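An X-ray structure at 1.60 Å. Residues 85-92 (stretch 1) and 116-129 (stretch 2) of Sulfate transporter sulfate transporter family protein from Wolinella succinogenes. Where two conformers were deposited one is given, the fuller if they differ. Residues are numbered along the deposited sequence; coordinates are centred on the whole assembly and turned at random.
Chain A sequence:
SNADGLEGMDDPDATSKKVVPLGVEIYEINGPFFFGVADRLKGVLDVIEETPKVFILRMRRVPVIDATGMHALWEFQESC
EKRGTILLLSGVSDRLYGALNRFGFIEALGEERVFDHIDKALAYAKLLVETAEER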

# COMPACT_ATOMS: atom_id res chain seq x y z
N THR A 85 4.36 -8.23 8.54
CA THR A 85 3.62 -6.99 8.34
C THR A 85 2.46 -7.22 7.40
O THR A 85 2.67 -7.84 6.37
CB THR A 85 4.55 -5.92 7.68
OG1 THR A 85 5.63 -5.64 8.62
CG2 THR A 85 3.76 -4.60 7.40
N ILE A 86 1.29 -6.67 7.71
CA ILE A 86 0.16 -6.80 6.79
C ILE A 86 0.16 -5.57 5.83
O ILE A 86 -0.01 -4.45 6.27
CB ILE A 86 -1.16 -6.87 7.58
CG1 ILE A 86 -1.18 -8.18 8.41
CG2 ILE A 86 -2.32 -6.84 6.58
CD1 ILE A 86 -2.28 -8.29 9.48
N LEU A 87 0.26 -5.83 4.53
CA LEU A 87 0.14 -4.79 3.50
C LEU A 87 -1.34 -4.56 3.12
O LEU A 87 -2.05 -5.51 2.87
CB LEU A 87 0.94 -5.24 2.26
CG LEU A 87 1.07 -4.21 1.14
CD1 LEU A 87 1.68 -2.91 1.66
CD2 LEU A 87 1.90 -4.76 -0.06
N LEU A 88 -1.76 -3.29 3.14
CA LEU A 88 -3.06 -2.83 2.61
C LEU A 88 -2.76 -1.81 1.45
O LEU A 88 -1.79 -1.07 1.47
CB LEU A 88 -3.91 -2.12 3.65
CG LEU A 88 -4.09 -2.92 4.99
CD1 LEU A 88 -4.93 -2.10 5.97
CD2 LEU A 88 -4.74 -4.31 4.75
N LEU A 89 -3.59 -1.85 0.44
CA LEU A 89 -3.57 -0.75 -0.56
C LEU A 89 -4.78 0.11 -0.39
O LEU A 89 -5.87 -0.43 -0.19
CB LEU A 89 -3.62 -1.30 -2.01
CG LEU A 89 -2.80 -2.53 -2.21
CD1 LEU A 89 -3.06 -2.89 -3.68
CD2 LEU A 89 -1.30 -2.21 -2.00
N SER A 90 -4.64 1.44 -0.43
CA SER A 90 -5.83 2.28 -0.36
C SER A 90 -5.81 3.14 -1.62
O SER A 90 -4.75 3.28 -2.29
CB SER A 90 -5.84 3.20 0.87
OG SER A 90 -4.78 4.12 0.87
N GLY A 91 -6.97 3.75 -1.87
CA GLY A 91 -7.15 4.72 -2.97
C GLY A 91 -6.97 4.05 -4.34
O GLY A 91 -6.58 4.70 -5.30
N VAL A 92 -7.30 2.77 -4.38
CA VAL A 92 -7.09 2.03 -5.67
C VAL A 92 -8.29 2.31 -6.61
O VAL A 92 -9.46 1.95 -6.31
CB VAL A 92 -6.94 0.53 -5.45
CG1 VAL A 92 -6.88 -0.22 -6.77
CG2 VAL A 92 -5.71 0.20 -4.62
N ASP A 116 -10.72 1.49 -1.82
CA ASP A 116 -10.74 2.57 -2.71
C ASP A 116 -10.54 3.91 -2.01
O ASP A 116 -10.60 4.96 -2.71
CB ASP A 116 -12.01 2.61 -3.55
CG ASP A 116 -13.26 2.74 -2.71
OD1 ASP A 116 -13.18 3.17 -1.56
OD2 ASP A 116 -14.39 2.43 -3.21
N HIS A 117 -10.32 3.84 -0.72
CA HIS A 117 -10.28 5.05 0.10
C HIS A 117 -9.50 4.78 1.36
O HIS A 117 -9.68 3.73 2.04
CB HIS A 117 -11.69 5.55 0.50
CG HIS A 117 -11.71 7.05 0.89
ND1 HIS A 117 -11.39 7.54 2.14
CD2 HIS A 117 -11.95 8.18 0.11
CE1 HIS A 117 -11.42 8.88 2.13
NE2 HIS A 117 -11.75 9.28 0.91
N ILE A 118 -8.73 5.81 1.76
CA ILE A 118 -7.88 5.75 2.93
C ILE A 118 -8.69 5.52 4.23
O ILE A 118 -8.29 4.76 5.15
CB ILE A 118 -6.97 7.01 3.06
CG1 ILE A 118 -5.94 6.88 4.19
CG2 ILE A 118 -7.79 8.33 3.23
CD1 ILE A 118 -5.16 5.56 4.17
N ASP A 119 -9.91 6.11 4.27
CA ASP A 119 -10.73 5.88 5.46
C ASP A 119 -11.07 4.42 5.70
O ASP A 119 -11.11 3.96 6.83
CB ASP A 119 -12.02 6.67 5.38
CG ASP A 119 -11.83 8.17 5.52
OD1 ASP A 119 -10.73 8.71 5.86
OD2 ASP A 119 -12.83 8.88 5.29
N LYS A 120 -11.36 3.69 4.64
CA LYS A 120 -11.66 2.27 4.78
C LYS A 120 -10.41 1.52 5.13
O LYS A 120 -10.51 0.57 5.90
CB LYS A 120 -12.18 1.70 3.43
CG LYS A 120 -13.37 2.47 2.91
CD LYS A 120 -13.89 1.92 1.57
CE LYS A 120 -15.20 2.69 1.30
NZ LYS A 120 -15.41 2.81 -0.15
N ALA A 121 -9.25 1.85 4.47
CA ALA A 121 -8.08 1.07 4.82
C ALA A 121 -7.72 1.27 6.33
O ALA A 121 -7.19 0.38 7.02
CB ALA A 121 -6.89 1.43 3.90
N LEU A 122 -7.86 2.51 6.76
CA LEU A 122 -7.54 2.83 8.16
C LEU A 122 -8.47 2.12 9.16
O LEU A 122 -8.00 1.64 10.25
CB LEU A 122 -7.64 4.32 8.45
CG LEU A 122 -6.35 5.05 8.06
CD1 LEU A 122 -6.54 6.59 8.15
CD2 LEU A 122 -5.04 4.66 8.79
N ALA A 123 -9.72 2.12 8.81
CA ALA A 123 -10.71 1.36 9.65
C ALA A 123 -10.26 -0.10 9.80
O ALA A 123 -10.28 -0.65 10.88
CB ALA A 123 -12.07 1.42 9.02
N TYR A 124 -9.90 -0.76 8.67
CA TYR A 124 -9.35 -2.08 8.75
C TYR A 124 -8.01 -2.26 9.48
O TYR A 124 -7.79 -3.25 10.18
CB TYR A 124 -9.30 -2.63 7.32
CG TYR A 124 -9.15 -4.09 7.21
CD1 TYR A 124 -10.13 -4.95 7.76
CD2 TYR A 124 -8.07 -4.67 6.54
CE1 TYR A 124 -10.02 -6.33 7.63
CE2 TYR A 124 -7.97 -6.08 6.35
CZ TYR A 124 -8.96 -6.88 6.92
OH TYR A 124 -8.90 -8.26 6.81
N ALA A 125 -7.05 -1.40 9.22
CA ALA A 125 -5.84 -1.35 9.94
C ALA A 125 -6.07 -1.23 11.48
O ALA A 125 -5.43 -1.91 12.23
CB ALA A 125 -5.01 -0.11 9.48
N LYS A 126 -6.99 -0.39 11.89
CA LYS A 126 -7.30 -0.22 13.28
C LYS A 126 -7.78 -1.56 13.86
O LYS A 126 -7.36 -1.95 14.95
CB LYS A 126 -8.37 0.88 13.45
CG LYS A 126 -8.72 1.13 14.96
CD LYS A 126 -9.41 2.46 15.16
CE LYS A 126 -9.52 2.81 16.67
NZ LYS A 126 -10.65 1.95 17.17
N LEU A 127 -8.63 -2.24 13.13
CA LEU A 127 -9.21 -3.52 13.58
C LEU A 127 -8.09 -4.55 13.72
O LEU A 127 -7.96 -5.23 14.75
CB LEU A 127 -10.32 -3.93 12.62
CG LEU A 127 -11.05 -5.28 12.76
CD1 LEU A 127 -12.33 -5.11 11.95
CD2 LEU A 127 -10.27 -6.47 12.16
N LEU A 128 -7.15 -4.53 12.78
CA LEU A 128 -6.04 -5.47 12.77
C LEU A 128 -5.14 -5.24 13.92
O LEU A 128 -4.61 -6.21 14.48
CB LEU A 128 -5.21 -5.39 11.46
CG LEU A 128 -5.91 -5.87 10.22
CD1 LEU A 128 -5.02 -5.48 9.02
CD2 LEU A 128 -6.24 -7.37 10.23
N VAL A 129 -4.82 -3.98 14.23
CA VAL A 129 -3.93 -3.69 15.36
C VAL A 129 -4.64 -4.08 16.69
O VAL A 129 -4.05 -4.76 17.48
CB VAL A 129 -3.37 -2.23 15.37
CG1 VAL A 129 -2.62 -1.99 16.69
CG2 VAL A 129 -2.41 -2.05 14.20

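No hydrogen bond crosses between this strand and the helix packed on it; instead, a CA-H...O contact stands at the end of the strand. There Gly91 CA lies 3.5 Å from Asp116 O, with an angle of 156° at the hydrogen, so the CA-H points well at the carbonyl. The backbones are at their tightest here, Gly91 CA and Asp116 CA being 4.2 Å apart, and Gly91 N comes within 3.5 Å of His117 N. Gly91 has phi/psi of 65/30, and a positive phi by itself favours glycine. Crowding is a weaker argument, since an ideal CB would point away from the helix segment and sit 4.5 Å from Asp116 O. Just beyond, Val92 meets the other stretch through its backbone: Val92 O is 3.8 Å from Asp116 CB.

From this pinch the two elements run nearly antiparallel, at 158° between their directions, with axes approaching to 7.8 Å. Small residues, Ser90, Ala121 and Ala125, lie in this contact. Ser90 CB packs 3.7 Å from Ala121 CB, a methylene against a methyl, while Ser90 OG, carried by a p rotamer, lies 3.6 Å from Ile118 CD1. That last approach is simple packing of a hydroxyl oxygen against a methyl.

Leu88 is the centre of the apolar part, and it has more area covered by the opposing stretch than any other residue. Its CA-to-CB bond points toward the helix, and its rotamer is m,t. Leu88 CD1 sits over the backbone, 3.5 Å from Ala121 O and 4.0 Å from Ala125 CB; both of these helix positions are alanine. That carbonyl is not left unpaired by its apolar neighbour, because Ala125 N donates to Ala121 O at 2.8 Å within the helix. Both methyls of Leu88 lie near the Tyr124 ring. Leu88 CD2 meets it at its edge, near the ring plane, with 3.8 Å to Tyr124 CD2, and is 4.4 Å from Leu128 CD1. Strand alternation then sets the next contact: Leu87 is out of reach and Leu89 points away, whereas Ile86, two residues before Leu88, again faces the helix and places Ile86 CG2 3.9 Å from Leu128 CD1. On the helix, Ala121, Tyr124 and Leu128 all point toward the strand, the familiar three-and-four spacing of a packed helical face.

At the helix start, the polar side-chain bonds are made within the stretch. The CA-to-CB bond of His117, the N-cap, points away from the other stretch, and its side chain accepts a capping bond, Asp119 N to His117 ND1 at 3.0 Å and 163°. Asp116 and Lys120 add a salt bridge, with Lys120 NZ 2.7 Å from Asp116 OD1. The rule to read here is that the side chains meet across the stretches by apolar packing, with Leu88 at its centre, while these polar side-chain bonds lie within the helix stretch.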